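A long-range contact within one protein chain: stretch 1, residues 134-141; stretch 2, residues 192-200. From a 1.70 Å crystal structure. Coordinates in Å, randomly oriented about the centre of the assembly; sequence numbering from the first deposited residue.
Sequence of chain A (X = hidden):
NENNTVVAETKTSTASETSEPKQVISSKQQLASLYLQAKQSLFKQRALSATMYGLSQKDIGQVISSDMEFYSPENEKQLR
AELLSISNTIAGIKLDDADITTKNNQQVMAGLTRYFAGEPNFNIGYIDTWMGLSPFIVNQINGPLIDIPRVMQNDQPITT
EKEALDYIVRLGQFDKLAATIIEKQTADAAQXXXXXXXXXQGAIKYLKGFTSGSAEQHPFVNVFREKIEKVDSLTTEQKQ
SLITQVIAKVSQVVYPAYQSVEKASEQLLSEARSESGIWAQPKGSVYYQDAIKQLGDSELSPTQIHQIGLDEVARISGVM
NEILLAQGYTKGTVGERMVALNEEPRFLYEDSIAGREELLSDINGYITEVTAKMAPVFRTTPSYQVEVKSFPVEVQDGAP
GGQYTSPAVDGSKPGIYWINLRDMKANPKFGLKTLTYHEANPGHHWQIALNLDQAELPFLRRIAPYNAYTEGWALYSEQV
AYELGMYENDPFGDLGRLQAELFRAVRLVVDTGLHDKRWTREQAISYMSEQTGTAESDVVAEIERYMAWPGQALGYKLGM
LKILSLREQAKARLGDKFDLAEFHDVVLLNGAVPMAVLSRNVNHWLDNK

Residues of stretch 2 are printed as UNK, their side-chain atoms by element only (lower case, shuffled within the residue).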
ATOM      1  N   SER A 134       7.161   6.960   8.502  1.00  8.73           N
ATOM      2  CA  SER A 134       6.295   6.022   9.159  1.00  7.33           C
ATOM      3  C   SER A 134       6.700   6.025  10.647  1.00  7.89           C
ATOM      4  O   SER A 134       7.842   5.938  10.922  1.00  9.23           O
ATOM      5  CB  SER A 134       6.496   4.675   8.548  1.00  8.79           C
ATOM      6  OG  SER A 134       6.132   4.690   7.169  1.00 11.11           O
ATOM      7  N   PRO A 135       5.731   6.037  11.555  1.00  6.77           N
ATOM      8  CA  PRO A 135       6.094   6.419  12.961  1.00  7.55           C
ATOM      9  C   PRO A 135       6.703   5.341  13.815  1.00  8.12           C
ATOM     10  O   PRO A 135       7.422   5.677  14.787  1.00  8.56           O
ATOM     11  CB  PRO A 135       4.748   6.847  13.541  1.00  9.48           C
ATOM     12  CG  PRO A 135       3.692   6.142  12.739  1.00  7.69           C
ATOM     13  CD  PRO A 135       4.252   6.086  11.341  1.00  9.63           C
ATOM     14  N   PHE A 136       6.417   4.070  13.552  1.00  7.46           N
ATOM     15  CA  PHE A 136       6.819   2.973  14.469  1.00 10.07           C
ATOM     16  C   PHE A 136       7.646   1.924  13.719  1.00  9.61           C
ATOM     17  O   PHE A 136       7.094   1.147  12.892  1.00 10.68           O
ATOM     18  CB  PHE A 136       5.596   2.378  15.109  1.00  9.61           C
ATOM     19  CG  PHE A 136       4.736   3.406  15.827  1.00  8.47           C
ATOM     20  CD1 PHE A 136       5.267   4.235  16.806  1.00 13.42           C
ATOM     21  CD2 PHE A 136       3.419   3.577  15.485  1.00 11.43           C
ATOM     22  CE1 PHE A 136       4.489   5.205  17.395  1.00 12.17           C
ATOM     23  CE2 PHE A 136       2.627   4.574  16.094  1.00 15.92           C
ATOM     24  CZ  PHE A 136       3.175   5.382  17.045  1.00 12.67           C
ATOM     25  N   ILE A 137       8.961   1.960  13.944  1.00  7.98           N
ATOM     26  CA  ILE A 137       9.877   1.109  13.154  1.00  9.49           C
ATOM     27  C   ILE A 137       9.555  -0.361  13.369  1.00 10.40           C
ATOM     28  O   ILE A 137       9.727  -1.159  12.458  1.00 10.30           O
ATOM     29  CB  ILE A 137      11.344   1.487  13.365  1.00 10.53           C
ATOM     30  CG1 ILE A 137      12.238   0.828  12.336  1.00  8.50           C
ATOM     31  CG2 ILE A 137      11.777   1.211  14.894  1.00 11.38           C
ATOM     32  CD1 ILE A 137      13.656   1.408  12.269  1.00 11.28           C
ATOM     33  N   VAL A 138       9.099  -0.719  14.578  1.00 10.52           N
ATOM     34  CA  VAL A 138       8.598  -2.049  14.853  1.00 11.00           C
ATOM     35  C   VAL A 138       7.110  -1.918  15.206  1.00 10.63           C
ATOM     36  O   VAL A 138       6.705  -1.191  16.089  1.00 10.70           O
ATOM     37  CB  VAL A 138       9.372  -2.718  16.018  1.00 12.70           C
ATOM     38  CG1 VAL A 138       8.748  -4.104  16.381  1.00 12.92           C
ATOM     39  CG2 VAL A 138      10.930  -2.766  15.721  1.00 11.87           C
ATOM     40  N   ASN A 139       6.283  -2.608  14.434  1.00  9.80           N
ATOM     41  CA  ASN A 139       4.849  -2.549  14.591  1.00  9.15           C
ATOM     42  C   ASN A 139       4.258  -3.885  14.101  1.00  9.83           C
ATOM     43  O   ASN A 139       4.981  -4.804  13.771  1.00  9.22           O
ATOM     44  CB  ASN A 139       4.267  -1.323  13.873  1.00  9.74           C
ATOM     45  CG  ASN A 139       4.334  -1.418  12.347  1.00 10.48           C
ATOM     46  OD1 ASN A 139       3.651  -2.252  11.769  1.00  9.42           O
ATOM     47  ND2 ASN A 139       5.142  -0.581  11.702  1.00 12.36           N
ATOM     48  N   GLN A 140       2.956  -4.032  14.226  1.00  8.80           N
ATOM     49  CA  GLN A 140       2.295  -5.297  13.916  1.00  9.38           C
ATOM     50  C   GLN A 140       1.991  -5.602  12.443  1.00 10.50           C
ATOM     51  O   GLN A 140       1.605  -6.689  12.144  1.00  9.86           O
ATOM     52  CB  GLN A 140       0.973  -5.353  14.739  1.00  9.91           C
ATOM     53  CG  GLN A 140      -0.304  -4.807  14.057  1.00 10.70           C
ATOM     54  CD  GLN A 140      -0.368  -3.250  13.942  1.00 10.17           C
ATOM     55  OE1 GLN A 140       0.546  -2.530  14.362  1.00 11.08           O
ATOM     56  NE2 GLN A 140      -1.425  -2.756  13.295  1.00  7.51           N
ATOM     57  N   ILE A 141       2.038  -4.617  11.571  1.00 10.19           N
ATOM     58  CA  ILE A 141       1.540  -4.703  10.223  1.00  8.90           C
ATOM     59  C   ILE A 141       2.645  -4.609   9.175  1.00 10.43           C
ATOM     60  O   ILE A 141       2.567  -5.315   8.192  1.00  8.85           O
ATOM     61  CB  ILE A 141       0.364  -3.728   9.953  1.00 10.42           C
ATOM     62  CG1 ILE A 141      -0.211  -3.852   8.541  1.00 11.80           C
ATOM     63  CG2 ILE A 141       0.744  -2.243  10.210  1.00 10.40           C
ATOM     64  CD1 ILE A 141      -1.622  -3.180   8.382  1.00 11.87           C
ATOM     65  N   UNK A 192      10.613   9.982  24.044  1.00 11.71           N
ATOM     66  CA  UNK A 192       9.226   9.703  24.382  1.00 12.98           C
ATOM     67  C   UNK A 192       8.326   9.463  23.158  1.00 12.32           C
ATOM     68  O   UNK A 192       7.136   9.664  23.202  1.00 12.16           O
ATOM     69  n   UNK A 192       9.646  12.196  26.893  1.00 24.50           N
ATOM     70  c   UNK A 192       9.303  10.971  26.546  1.00 20.08           C
ATOM     71  o   UNK A 192       9.508   9.972  27.275  1.00 24.07           O
ATOM     72  c   UNK A 192       8.623  10.832  25.185  1.00 12.19           C
ATOM     73  N   UNK A 193       8.929   8.960  22.108  1.00 10.90           N
ATOM     74  CA  UNK A 193       8.158   8.543  20.952  1.00 11.02           C
ATOM     75  C   UNK A 193       8.173   7.009  20.904  1.00 12.59           C
ATOM     76  O   UNK A 193       9.212   6.379  20.627  1.00 11.27           O
ATOM     77  c   UNK A 193       8.040   8.841  18.455  1.00  8.93           C
ATOM     78  n   UNK A 193       7.165   7.861  16.641  1.00 11.08           N
ATOM     79  c   UNK A 193       5.677   9.727  15.875  1.00  9.44           C
ATOM     80  c   UNK A 193       7.125   9.745  17.836  1.00  8.87           C
ATOM     81  c   UNK A 193       5.806  11.653  17.312  1.00 11.24           C
ATOM     82  c   UNK A 193       5.261  10.986  16.213  1.00 10.22           C
ATOM     83  c   UNK A 193       6.577   9.095  16.723  1.00  8.32           C
ATOM     84  c   UNK A 193       8.028   7.703  17.725  1.00 10.43           C
ATOM     85  c   UNK A 193       8.818   9.110  19.709  1.00  9.94           C
ATOM     86  c   UNK A 193       6.699  11.034  18.127  1.00  9.18           C
ATOM     87  N   UNK A 194       7.023   6.413  21.209  1.00 14.22           N
ATOM     88  CA  UNK A 194       6.902   4.960  21.124  1.00 15.61           C
ATOM     89  C   UNK A 194       5.494   4.492  20.907  1.00 13.60           C
ATOM     90  O   UNK A 194       4.582   5.216  21.108  1.00 13.38           O
ATOM     91  c   UNK A 194       7.384   3.361  24.631  1.00 21.14           C
ATOM     92  c   UNK A 194       6.196   5.565  23.990  1.00 18.65           C
ATOM     93  c   UNK A 194       7.517   4.239  22.320  1.00 18.48           C
ATOM     94  c   UNK A 194       7.348   4.665  23.769  1.00 23.26           C
ATOM     95  N   UNK A 195       5.348   3.244  20.492  1.00 14.12           N
ATOM     96  CA  UNK A 195       4.001   2.843  20.076  1.00 14.07           C
ATOM     97  C   UNK A 195       3.070   2.742  21.291  1.00 13.44           C
ATOM     98  O   UNK A 195       3.536   2.566  22.434  1.00 12.53           O
ATOM     99  c   UNK A 195       6.315   2.153  20.283  1.00 14.02           C
ATOM    100  c   UNK A 195       4.245   1.483  19.417  1.00 14.21           C
ATOM    101  c   UNK A 195       5.729   1.464  19.115  1.00 16.44           C
ATOM    102  N   UNK A 196       1.763   2.777  21.051  1.00 11.70           N
ATOM    103  CA  UNK A 196       0.807   2.350  22.019  1.00 11.75           C
ATOM    104  C   UNK A 196       1.062   0.905  22.429  1.00 11.91           C
ATOM    105  O   UNK A 196       1.730   0.126  21.720  1.00 10.76           O
ATOM    106  c   UNK A 196      -0.614   2.477  21.560  1.00 12.36           C
ATOM    107  o   UNK A 196      -0.880   1.441  20.603  1.00 13.41           O
ATOM    108  N   UNK A 197       0.547   0.558  23.616  1.00 12.36           N
ATOM    109  CA  UNK A 197       0.670  -0.824  24.114  1.00 12.36           C
ATOM    110  C   UNK A 197       0.124  -1.838  23.129  1.00 11.20           C
ATOM    111  O   UNK A 197       0.767  -2.827  22.838  1.00 12.19           O
ATOM    112  c   UNK A 197       0.691  -0.273  26.627  1.00 17.35           C
ATOM    113  c   UNK A 197       0.589   0.437  29.120  1.00 19.86           C
ATOM    114  c   UNK A 197       0.012  -0.480  28.011  1.00 19.05           C
ATOM    115  n   UNK A 197       2.095   0.267  29.374  1.00 18.02           N
ATOM    116  c   UNK A 197      -0.041  -0.983  25.463  1.00 13.56           C
ATOM    117  N   UNK A 198      -1.037  -1.540  22.555  1.00  9.84           N
ATOM    118  CA  UNK A 198      -1.679  -2.395  21.570  1.00 11.72           C
ATOM    119  C   UNK A 198      -0.763  -2.640  20.348  1.00 12.05           C
ATOM    120  O   UNK A 198      -0.676  -3.789  19.835  1.00 12.36           O
ATOM    121  c   UNK A 198      -3.081  -1.851  21.230  1.00 11.27           C
ATOM    122  c   UNK A 198      -4.103  -2.132  22.347  1.00 12.34           C
ATOM    123  c   UNK A 198      -3.624  -2.463  19.898  1.00 13.81           C
ATOM    124  N   UNK A 199      -0.148  -1.580  19.850  1.00 11.76           N
ATOM    125  CA  UNK A 199       0.710  -1.678  18.660  1.00 11.46           C
ATOM    126  C   UNK A 199       1.949  -2.487  18.998  1.00 11.12           C
ATOM    127  O   UNK A 199       2.296  -3.407  18.271  1.00 13.67           O
ATOM    128  c   UNK A 199       1.136  -0.306  18.137  1.00 10.92           C
ATOM    129  o   UNK A 199      -0.046   0.430  17.796  1.00 12.65           O
ATOM    130  c   UNK A 199       2.098  -0.412  16.910  1.00  9.68           C
ATOM    131  N   UNK A 200       2.579  -2.186  20.127  1.00 13.19           N
ATOM    132  CA  UNK A 200       3.722  -2.937  20.565  1.00 13.48           C
ATOM    133  C   UNK A 200       3.416  -4.421  20.845  1.00 13.78           C
ATOM    134  O   UNK A 200       4.231  -5.292  20.523  1.00 11.68           O
ATOM    135  c   UNK A 200       6.770  -2.253  20.815  1.00 16.27           C
ATOM    136  c   UNK A 200       5.854  -2.454  22.034  1.00 18.36           C
ATOM    137  c   UNK A 200       4.381  -2.234  21.750  1.00 14.49           C
ATOM    138  c   UNK A 200       6.254  -1.508  23.156  1.00 19.48           C
TER

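Position 192 carries two side-chain carbons, the second bonded to one oxygen and one nitrogen. This short amide identifies Asn192; its nearest approach to stretch 1 is 10.5 Å, from CB to Phe136 CE1.

At position 193, one carbon leads into fused five- and six-membered rings holding eight carbons and a nitrogen, an indole. Its nitrogen lies 2.9 Å from Pro135 O, close to the ring plane, as expected where the ring N-H points outward. The residue is Trp193, and NE1 donates a hydrogen bond to that carbonyl with an N-H...O angle of 156°. Trp193 CZ2 also packs 3.8 Å from Pro135 CB. Against Phe136 the indole lies obliquely, the five-membered ring centroid 5.6 Å from the phenyl centroid and the planes at 33°.

Position 194 has four carbons forked at the second. Its CA-to-CB bond points away from stretch 1, so the backbone makes the approach: O sits 3.7 Å from Phe136 CE1. The fork at the second carbon gives Leu194.

At position 195 three carbons close a ring onto the backbone N, which defines Pro195. Its CA lies 4.0 Å from the centroid of the Phe136 ring and 25° off the ring normal, a CH-pi contact over the face. Pro195 CG adds a 3.6 Å contact with Phe136 CD1.

Position 196 bears one carbon and one oxygen, hence Ser196. It occupies the N-cap position, and its O accepts a hydrogen bond from N of position 200 at 2.9 Å, a first turn of helix.

Position 197 shows four carbons in a row ending in nitrogen, Lys197, out of reach of stretch 1.

Position 198 has one carbon carrying two more; the fork at the first carbon marks Val198, also out of reach.

At position 199 one carbon carries an oxygen and a carbon. That methyl-like carbon lies 3.8 Å from Asn139 CB and 3.7 Å from Gln140 OE1. Elements and branching together specify Thr199, the carbon being CG2.

Position 200 has four carbons forked at the second, as at 194, so it is Leu200. CA-to-CB points away, though the side-chain end comes nearer, one of its terminal carbons lying 4.8 Å from Val138 O.

The contact, burying 390 Å² in total, centres on Phe136, whose CA-to-CB bond points toward stretch 2 and whose ring meets Trp193 and Pro195. The indole hydrogen bond supplies the directional link, while Thr199 extends the packing to Asn139 and Gln140. Within stretch 1, Asn139 ND2 donates to Phe136 O at 2.9 Å, and Asn139 OD1 accepts from Ile141 N at 2.9 Å, bonds that tie together a segment without regular secondary structure.

Stretch 2 (192-200) NWLPSKVTL
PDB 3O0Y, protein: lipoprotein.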